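Local coordinates for protein phosphothreonine lyase ospF (PDB 3I0U) that probably cleaves the phosphate from phosphothreonine in target proteins by an elimination reaction, as a secreted type III effector of Shigella flexneri, at residues I17-N20 against Q21-Y25; L149-K152 against I153-I157. One frame throughout, in Å; residues are numbered along the deposited sequence.

Contact 1. Residues I17-N20 against Q21-Y25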
# COMPACT_ATOMS: atom_id res chain seq x y z
N ILE A 17 -1.34 24.14 -1.73
CA ILE A 17 -1.28 23.96 -3.19
C ILE A 17 -1.66 22.52 -3.53
O ILE A 17 -2.56 22.28 -4.35
CB ILE A 17 0.11 24.37 -3.77
CG1 ILE A 17 0.17 25.89 -3.97
CG2 ILE A 17 0.38 23.71 -5.15
CD1 ILE A 17 1.58 26.52 -3.85
N LEU A 18 -0.99 21.58 -2.86
CA LEU A 18 -1.27 20.16 -3.03
C LEU A 18 -2.69 19.80 -2.60
O LEU A 18 -3.38 19.13 -3.36
CB LEU A 18 -0.23 19.31 -2.28
CG LEU A 18 1.20 19.26 -2.86
CD1 LEU A 18 2.11 18.32 -2.05
CD2 LEU A 18 1.22 18.87 -4.36
N TYR A 19 -3.11 20.31 -1.43
CA TYR A 19 -4.38 19.93 -0.77
C TYR A 19 -5.58 20.24 -1.63
O TYR A 19 -6.43 19.36 -1.86
CB TYR A 19 -4.53 20.62 0.61
CG TYR A 19 -5.79 20.23 1.38
CD1 TYR A 19 -5.88 18.98 2.03
CD2 TYR A 19 -6.89 21.10 1.45
CE1 TYR A 19 -7.05 18.60 2.74
CE2 TYR A 19 -8.05 20.75 2.16
CZ TYR A 19 -8.12 19.51 2.81
OH TYR A 19 -9.26 19.17 3.50
N ASN A 20 -5.65 21.47 -2.11
CA ASN A 20 -6.77 21.88 -2.94
C ASN A 20 -6.79 21.28 -4.33
O ASN A 20 -7.86 21.22 -4.96
CB ASN A 20 -6.83 23.38 -3.05
CG ASN A 20 -7.48 24.02 -1.86
OD1 ASN A 20 -8.67 23.80 -1.59
ND2 ASN A 20 -6.70 24.82 -1.13
N GLN A 21 -5.62 20.84 -4.82
CA GLN A 21 -5.59 20.17 -6.12
C GLN A 21 -6.23 18.79 -6.06
O GLN A 21 -6.98 18.42 -6.96
CB GLN A 21 -4.18 20.14 -6.70
CG GLN A 21 -3.86 21.42 -7.46
CD GLN A 21 -2.41 21.51 -7.94
OE1 GLN A 21 -1.58 20.63 -7.65
NE2 GLN A 21 -2.10 22.59 -8.69
N ILE A 22 -5.97 18.08 -4.97
CA ILE A 22 -6.51 16.73 -4.71
C ILE A 22 -8.06 16.75 -4.71
O ILE A 22 -8.73 15.88 -5.29
CB ILE A 22 -5.96 16.22 -3.35
CG1 ILE A 22 -4.44 15.99 -3.48
CG2 ILE A 22 -6.72 15.00 -2.87
CD1 ILE A 22 -3.74 15.66 -2.19
N ARG A 23 -8.61 17.81 -4.14
CA ARG A 23 -10.05 17.93 -4.00
C ARG A 23 -10.72 18.36 -5.32
O ARG A 23 -11.95 18.25 -5.48
CB ARG A 23 -10.39 18.88 -2.84
CG ARG A 23 -9.61 18.54 -1.55
CD ARG A 23 -10.31 19.02 -0.28
NE ARG A 23 -11.37 18.07 0.13
CZ ARG A 23 -12.66 18.30 -0.04
NH1 ARG A 23 -13.56 17.39 0.35
NH2 ARG A 23 -13.05 19.44 -0.62
N GLN A 24 -9.90 18.81 -6.28
CA GLN A 24 -10.38 19.17 -7.63
C GLN A 24 -10.62 17.97 -8.54
O GLN A 24 -11.44 18.05 -9.47
CB GLN A 24 -9.44 20.17 -8.30
CG GLN A 24 -9.85 21.61 -7.99
CD GLN A 24 -8.99 22.65 -8.70
OE1 GLN A 24 -7.78 22.73 -8.46
NE2 GLN A 24 -9.62 23.45 -9.56
N TYR A 25 -9.91 16.87 -8.28
CA TYR A 25 -10.00 15.66 -9.09
C TYR A 25 -11.26 14.85 -8.80
O TYR A 25 -11.65 14.71 -7.63
CB TYR A 25 -8.80 14.77 -8.78
CG TYR A 25 -7.47 15.34 -9.20
CD1 TYR A 25 -7.28 15.83 -10.53
CD2 TYR A 25 -6.39 15.38 -8.28
CE1 TYR A 25 -6.04 16.34 -10.93
CE2 TYR A 25 -5.15 15.87 -8.67
CZ TYR A 25 -4.98 16.35 -9.99
OH TYR A 25 -3.75 16.83 -10.36
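The C-terminal turns of helix 11-22, close to the N terminus of the modelled chain, bring Tyr-19 alongside Arg-23, one turn on. The two side chains run side by side and point the same way, with the ring and guanidinium planes 25° apart. It is the aliphatic part of the arginine that touches: CD of Arg-23 lies 3.7 Å from CE2 of Tyr-19, approaching the ring obliquely. Tyr-19 gets there because its CG stands anti to the backbone N (chi1 -177°), while the nearly extended chi2 of Arg-23 (-155°) places CD, and the bend at chi3 then turns NE and the guanidinium.

The backbone bonds here are of unequal strength. Ile-22 N donates to Leu-18 O at 3.2 Å, an ordinary alpha-helical bond. Gln-21 N divides itself between two weak bonds, to Ile-17 O at 3.4 Å and to Leu-18 O at 3.2 Å.

Against Leu-18 O also packs CG1 of Ile-22, 3.3 Å away. This isoleucine is the one buried residue of this surface contact, and its side chain meets Leu-150, His-151 and Arg-154 of helix 147-166. Past the turn, Gln-21 O sits 3.3 Å above the Tyr-25 ring plane, toward its rim.

Contact 2. Residues L149-K152 against I153-I157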
# COMPACT_ATOMS: atom_id res chain seq x y z
N LEU A 149 -0.73 11.71 -7.99
CA LEU A 149 -0.21 10.55 -7.29
C LEU A 149 -0.92 10.46 -5.95
O LEU A 149 -1.56 9.46 -5.65
CB LEU A 149 1.30 10.66 -7.09
CG LEU A 149 2.21 9.40 -7.06
CD1 LEU A 149 3.25 9.55 -5.97
CD2 LEU A 149 1.47 8.08 -6.86
N LEU A 150 -0.84 11.55 -5.18
CA LEU A 150 -1.48 11.62 -3.87
C LEU A 150 -2.97 11.37 -3.87
O LEU A 150 -3.49 10.75 -2.95
CB LEU A 150 -1.21 12.96 -3.20
CG LEU A 150 0.24 13.26 -2.87
CD1 LEU A 150 0.36 14.69 -2.43
CD2 LEU A 150 0.77 12.29 -1.80
N HIS A 151 -3.65 11.84 -4.91
CA HIS A 151 -5.04 11.55 -5.10
C HIS A 151 -5.20 10.05 -5.33
O HIS A 151 -5.94 9.39 -4.59
CB HIS A 151 -5.63 12.35 -6.24
CG HIS A 151 -7.10 12.17 -6.39
ND1 HIS A 151 -8.00 12.44 -5.38
CD2 HIS A 151 -7.84 11.71 -7.44
CE1 HIS A 151 -9.22 12.17 -5.79
NE2 HIS A 151 -9.15 11.74 -7.04
N LYS A 152 -4.46 9.51 -6.31
CA LYS A 152 -4.48 8.09 -6.61
C LYS A 152 -4.27 7.26 -5.34
O LYS A 152 -5.09 6.39 -5.04
CB LYS A 152 -3.48 7.73 -7.72
CG LYS A 152 -3.97 8.06 -9.15
CD LYS A 152 -2.88 8.18 -10.25
CE LYS A 152 -2.15 6.88 -10.64
NZ LYS A 152 -2.87 5.58 -10.86
N ILE A 153 -3.26 7.57 -4.55
CA ILE A 153 -3.05 6.85 -3.28
C ILE A 153 -4.24 6.97 -2.32
O ILE A 153 -4.65 5.99 -1.77
CB ILE A 153 -1.71 7.27 -2.57
CG1 ILE A 153 -0.50 6.95 -3.47
CG2 ILE A 153 -1.57 6.56 -1.24
CD1 ILE A 153 0.75 7.65 -3.11
N ARG A 154 -4.82 8.17 -2.16
CA ARG A 154 -5.99 8.35 -1.28
C ARG A 154 -7.13 7.44 -1.68
O ARG A 154 -7.69 6.73 -0.83
CB ARG A 154 -6.50 9.74 -1.34
CG ARG A 154 -6.10 10.65 -0.25
CD ARG A 154 -6.90 11.94 -0.39
NE ARG A 154 -7.45 12.26 0.92
CZ ARG A 154 -8.64 12.80 1.15
NH1 ARG A 154 -9.47 13.10 0.15
NH2 ARG A 154 -9.02 13.02 2.41
N GLN A 155 -7.44 7.47 -2.98
CA GLN A 155 -8.49 6.67 -3.60
C GLN A 155 -8.26 5.19 -3.47
O GLN A 155 -9.20 4.44 -3.25
CB GLN A 155 -8.61 7.02 -5.09
CG GLN A 155 -9.02 8.46 -5.35
CD GLN A 155 -10.51 8.73 -5.10
OE1 GLN A 155 -11.40 8.12 -5.69
NE2 GLN A 155 -10.77 9.68 -4.22
N PHE A 156 -7.01 4.77 -3.60
CA PHE A 156 -6.64 3.39 -3.55
C PHE A 156 -6.87 2.83 -2.15
O PHE A 156 -7.40 1.73 -2.03
CB PHE A 156 -5.15 3.27 -3.92
CG PHE A 156 -4.69 1.90 -4.26
CD1 PHE A 156 -5.15 1.25 -5.43
CD2 PHE A 156 -3.75 1.24 -3.46
CE1 PHE A 156 -4.70 -0.06 -5.77
CE2 PHE A 156 -3.28 -0.08 -3.81
CZ PHE A 156 -3.76 -0.72 -4.95
N ILE A 157 -6.45 3.57 -1.10
CA ILE A 157 -6.62 3.13 0.29
C ILE A 157 -8.13 2.94 0.57
O ILE A 157 -8.59 1.91 1.08
CB ILE A 157 -6.01 4.13 1.30
CG1 ILE A 157 -4.47 4.25 1.17
CG2 ILE A 157 -6.43 3.79 2.69
CD1 ILE A 157 -3.69 2.91 1.08
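Two successive turns of the long helix 147-166, which packs against the antiparallel sheet through strand 80-84, meet here, with His-151 and Gln-155 touching one turn apart. Four alpha-helical backbone bonds join them. The straightest, from Gln-155 N to His-151 O, measures 2.9 Å with an angle of 174° at the hydrogen; Ile-153 N to Leu-149 O is 2.8 Å. Phe-156 N to Lys-152 O and Arg-154 N to Leu-150 O are the other two.

The apolar contact is between Leu-149 and Ile-153, which cross at a slant, CD2 of the leucine lying 3.8 Å from CD1 of the isoleucine. Beyond them Leu-149 meets Pro-108, while Ile-153 packs on Phe-82 and Met-216.

Polar ends here find their partners outside the two turns. NE2 of His-151 bonds to Pro-26 O, OE1 of Gln-155 to Tyr-28 N, and NE of Arg-154 to Met-216 O, so this helix holds both the segment after helix 11-22 and the C-terminal helix 211-217.

A CH-pi contact joins the first two of these side chains. The bend of Gln-155 at chi2 (-75°) carries its amide past the edge of the imidazole near CE1, the amide plane 28° from the ring's, while its CG lies over one face, toward the rim, 3.8 Å from the centroid of the His-151 ring.

From the N terminus, the chain first passes through contact 1, at the end of helix 11-22, and reaches contact 2 only after most of the sheet strands, in helix 147-166. Contact 2 lies within one helix, whereas contact 1 runs from the last turns of helix 11-22 into the loop after it; neither closes a long loop. The two follow in series, neither nested nor crossed, with centres about 12 Å apart. In space they touch. Ile-22 CD1 packs 3.8 Å from Leu-150 CB, and Tyr-25 CB lies 3.5 Å from His-151 CD2, the two rings meeting with planes at about 40°. The N-terminal helix is thereby joined to helix 147-166, whose other neighbours include strand 80-84 and the C-terminal helix 211-217.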